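Local structure of C-type lectin domain family 4, member b1 (Mus musculus, 6LFJ) at residues Thr89-Gly94 against Trp114-Ile119. The protein is a C-type lectin receptor that binds carbohydrate through calcium and may help regulate dendritic-cell and other immune responses. Sequence-based numbering, arbitrary orientation.
With CA (calcium ion), chain C; MAN (alpha-D-mannopyranose), chain G.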
loop_
_atom_site.group_PDB
_atom_site.type_symbol
_atom_site.label_atom_id
_atom_site.label_comp_id
_atom_site.label_asym_id
_atom_site.label_seq_id
_atom_site.Cartn_x
_atom_site.Cartn_y
_atom_site.Cartn_z
ATOM N N THR A 89 13.278 -0.927 2.145
ATOM C CA THR A 89 13.559 -2.046 1.216
ATOM C C THR A 89 14.498 -3.050 1.895
ATOM O O THR A 89 15.066 -2.733 2.961
ATOM C CB THR A 89 14.150 -1.506 -0.086
ATOM O OG1 THR A 89 15.312 -0.733 0.232
ATOM C CG2 THR A 89 13.144 -0.679 -0.857
ATOM N N PHE A 90 14.669 -4.218 1.285
ATOM C CA PHE A 90 15.364 -5.371 1.908
ATOM C C PHE A 90 16.302 -6.012 0.892
ATOM O O PHE A 90 16.449 -7.233 0.892
ATOM C CB PHE A 90 14.303 -6.318 2.469
ATOM C CG PHE A 90 13.445 -5.616 3.483
ATOM C CD1 PHE A 90 13.948 -5.331 4.743
ATOM C CD2 PHE A 90 12.195 -5.126 3.137
ATOM C CE1 PHE A 90 13.187 -4.616 5.661
ATOM C CE2 PHE A 90 11.437 -4.421 4.057
ATOM C CZ PHE A 90 11.934 -4.171 5.317
ATOM N N TRP A 91 16.922 -5.185 0.058
ATOM C CA TRP A 91 17.886 -5.634 -0.974
ATOM C C TRP A 91 19.048 -6.337 -0.275
ATOM O O TRP A 91 19.548 -5.785 0.690
ATOM C CB TRP A 91 18.383 -4.442 -1.799
ATOM C CG TRP A 91 17.336 -3.773 -2.637
ATOM C CD1 TRP A 91 16.792 -2.543 -2.437
ATOM C CD2 TRP A 91 16.724 -4.285 -3.830
ATOM N NE1 TRP A 91 15.867 -2.259 -3.408
ATOM C CE2 TRP A 91 15.808 -3.309 -4.279
ATOM C CE3 TRP A 91 16.850 -5.469 -4.556
ATOM C CZ2 TRP A 91 15.049 -3.474 -5.434
ATOM C CZ3 TRP A 91 16.087 -5.642 -5.691
ATOM C CH2 TRP A 91 15.199 -4.655 -6.120
ATOM N N HIS A 92 19.489 -7.486 -0.773
ATOM C CA HIS A 92 20.782 -8.089 -0.362
ATOM C C HIS A 92 21.929 -7.109 -0.655
ATOM O O HIS A 92 21.803 -6.232 -1.531
ATOM C CB HIS A 92 21.024 -9.443 -1.048
ATOM C CG HIS A 92 20.399 -10.605 -0.358
ATOM N ND1 HIS A 92 20.634 -10.890 0.977
ATOM C CD2 HIS A 92 19.562 -11.563 -0.820
ATOM C CE1 HIS A 92 19.952 -11.974 1.306
ATOM N NE2 HIS A 92 19.290 -12.408 0.221
ATOM N N ASN A 93 23.036 -7.260 0.054
ATOM C CA ASN A 93 24.260 -6.463 -0.210
ATOM C C ASN A 93 24.646 -6.681 -1.686
ATOM O O ASN A 93 24.614 -7.846 -2.157
ATOM C CB ASN A 93 25.344 -6.795 0.819
ATOM C CG ASN A 93 25.002 -6.325 2.220
ATOM O OD1 ASN A 93 24.307 -5.326 2.407
ATOM N ND2 ASN A 93 25.492 -7.033 3.221
ATOM N N GLY A 94 24.940 -5.592 -2.402
ATOM C CA GLY A 94 25.331 -5.643 -3.826
ATOM C C GLY A 94 24.128 -5.734 -4.755
ATOM O O GLY A 94 24.331 -5.888 -5.969
ATOM N N TRP A 114 17.359 -13.420 4.808
ATOM C CA TRP A 114 16.538 -13.167 3.611
ATOM C C TRP A 114 16.819 -11.764 3.074
ATOM O O TRP A 114 17.163 -10.865 3.835
ATOM C CB TRP A 114 15.068 -13.362 3.931
ATOM C CG TRP A 114 14.689 -14.766 4.254
ATOM C CD1 TRP A 114 14.579 -15.320 5.497
ATOM C CD2 TRP A 114 14.273 -15.770 3.319
ATOM N NE1 TRP A 114 14.148 -16.613 5.395
ATOM C CE2 TRP A 114 13.952 -16.917 4.072
ATOM C CE3 TRP A 114 14.163 -15.819 1.920
ATOM C CZ2 TRP A 114 13.516 -18.095 3.474
ATOM C CZ3 TRP A 114 13.727 -16.983 1.327
ATOM C CH2 TRP A 114 13.411 -18.105 2.099
ATOM N N GLY A 115 16.687 -11.610 1.772
ATOM C CA GLY A 115 16.896 -10.328 1.095
ATOM C C GLY A 115 16.477 -10.429 -0.353
ATOM O O GLY A 115 16.253 -11.576 -0.837
ATOM N N TRP A 116 16.365 -9.268 -1.003
ATOM C CA TRP A 116 15.883 -9.150 -2.391
ATOM C C TRP A 116 17.055 -9.173 -3.358
ATOM O O TRP A 116 18.157 -8.678 -3.026
ATOM C CB TRP A 116 15.075 -7.880 -2.597
ATOM C CG TRP A 116 13.908 -7.682 -1.686
ATOM C CD1 TRP A 116 13.295 -8.560 -0.839
ATOM C CD2 TRP A 116 13.157 -6.467 -1.604
ATOM N NE1 TRP A 116 12.226 -7.958 -0.219
ATOM C CE2 TRP A 116 12.117 -6.673 -0.674
ATOM C CE3 TRP A 116 13.287 -5.217 -2.217
ATOM C CZ2 TRP A 116 11.205 -5.670 -0.357
ATOM C CZ3 TRP A 116 12.380 -4.227 -1.905
ATOM C CH2 TRP A 116 11.365 -4.448 -0.976
ATOM N N ASN A 117 16.778 -9.699 -4.540
ATOM C CA ASN A 117 17.734 -9.771 -5.665
ATOM C C ASN A 117 16.980 -9.431 -6.952
ATOM O O ASN A 117 15.928 -10.042 -7.210
ATOM C CB ASN A 117 18.372 -11.156 -5.754
ATOM C CG ASN A 117 19.308 -11.270 -6.939
ATOM O OD1 ASN A 117 19.947 -10.280 -7.299
ATOM N ND2 ASN A 117 19.395 -12.455 -7.537
ATOM N N ASP A 118 17.503 -8.503 -7.745
ATOM C CA ASP A 118 16.976 -8.281 -9.112
ATOM C C ASP A 118 17.433 -9.449 -9.987
ATOM O O ASP A 118 18.608 -9.871 -9.873
ATOM C CB ASP A 118 17.351 -6.910 -9.668
ATOM C CG ASP A 118 18.829 -6.614 -9.781
ATOM O OD1 ASP A 118 19.618 -7.238 -9.048
ATOM O OD2 ASP A 118 19.179 -5.727 -10.587
ATOM N N ILE A 119 16.520 -9.979 -10.795
ATOM C CA ILE A 119 16.818 -11.126 -11.703
ATOM C C ILE A 119 16.022 -10.973 -12.992
ATOM O O ILE A 119 15.114 -10.135 -13.052
ATOM C CB ILE A 119 16.532 -12.506 -11.077
ATOM C CG1 ILE A 119 15.055 -12.701 -10.720
ATOM C CG2 ILE A 119 17.446 -12.780 -9.894
ATOM C CD1 ILE A 119 14.656 -14.167 -10.708
HETATM CA CA CA C . 20.841 -9.139 -9.246
HETATM C C1 MAN G . 23.586 -14.143 -10.018
HETATM C C2 MAN G . 22.214 -13.490 -10.291
HETATM C C3 MAN G . 22.288 -11.982 -10.009
HETATM C C4 MAN G . 22.801 -11.733 -8.630
HETATM C C5 MAN G . 24.136 -12.439 -8.417
HETATM C C6 MAN G . 24.477 -12.454 -6.922
HETATM O O2 MAN G . 21.213 -14.082 -9.490
HETATM O O3 MAN G . 21.021 -11.430 -10.147
HETATM O O4 MAN G . 23.020 -10.347 -8.467
HETATM O O5 MAN G . 24.049 -13.832 -8.703
HETATM O O6 MAN G . 25.849 -12.792 -6.770
#
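Trp116 lays one face of its indole against the Thr89-Phe90 backbone and its edge against Trp91, and these contacts form the tight half of the junction. A chi1 of -55°, CG anti to the carbonyl carbon, carries the indole alongside Phe90. CE3 of Trp116 lies 3.8 Å from CE2 of Trp91, the planes at 82°. Phe90 CB sits over the same indole, 3.9 Å from the centroid of the five-membered ring, while the Phe90 ring turns its edge to it in an offset edge-to-face pair. Two backbone bonds flank the single bridge between Trp91 and Trp116: Trp116 N gives to Phe90 O (2.8 Å), and His92 N to Trp116 O (2.9 Å, 166°) on a lone pair. Gly115 CA sits over the centre of the His92 imidazole, 3.4 Å from its centroid, a CH-pi contact; NE2 of that ring is hydrogen-bonded to Tyr107 O on strand 103-109. On the solvent side the chain leaves the strand at the exposed Asn93 and Gly94. Asp118 binds calcium through O and OD1 (2.3 Å for OD1), and Asn117, Glu95, Ser97 and Glu101 are further ligands; Asp118 OD2 forms a salt bridge with Arg74, which probably helps fix the carboxylate. Mannose O3 and O4 also bind the metal, as in C-type lectin recognition. One strand thus carries the aromatic cluster at Trp116 and, in the next two residues, calcium ligands, so apolar packing and metal-bound sugar recognition adjoin.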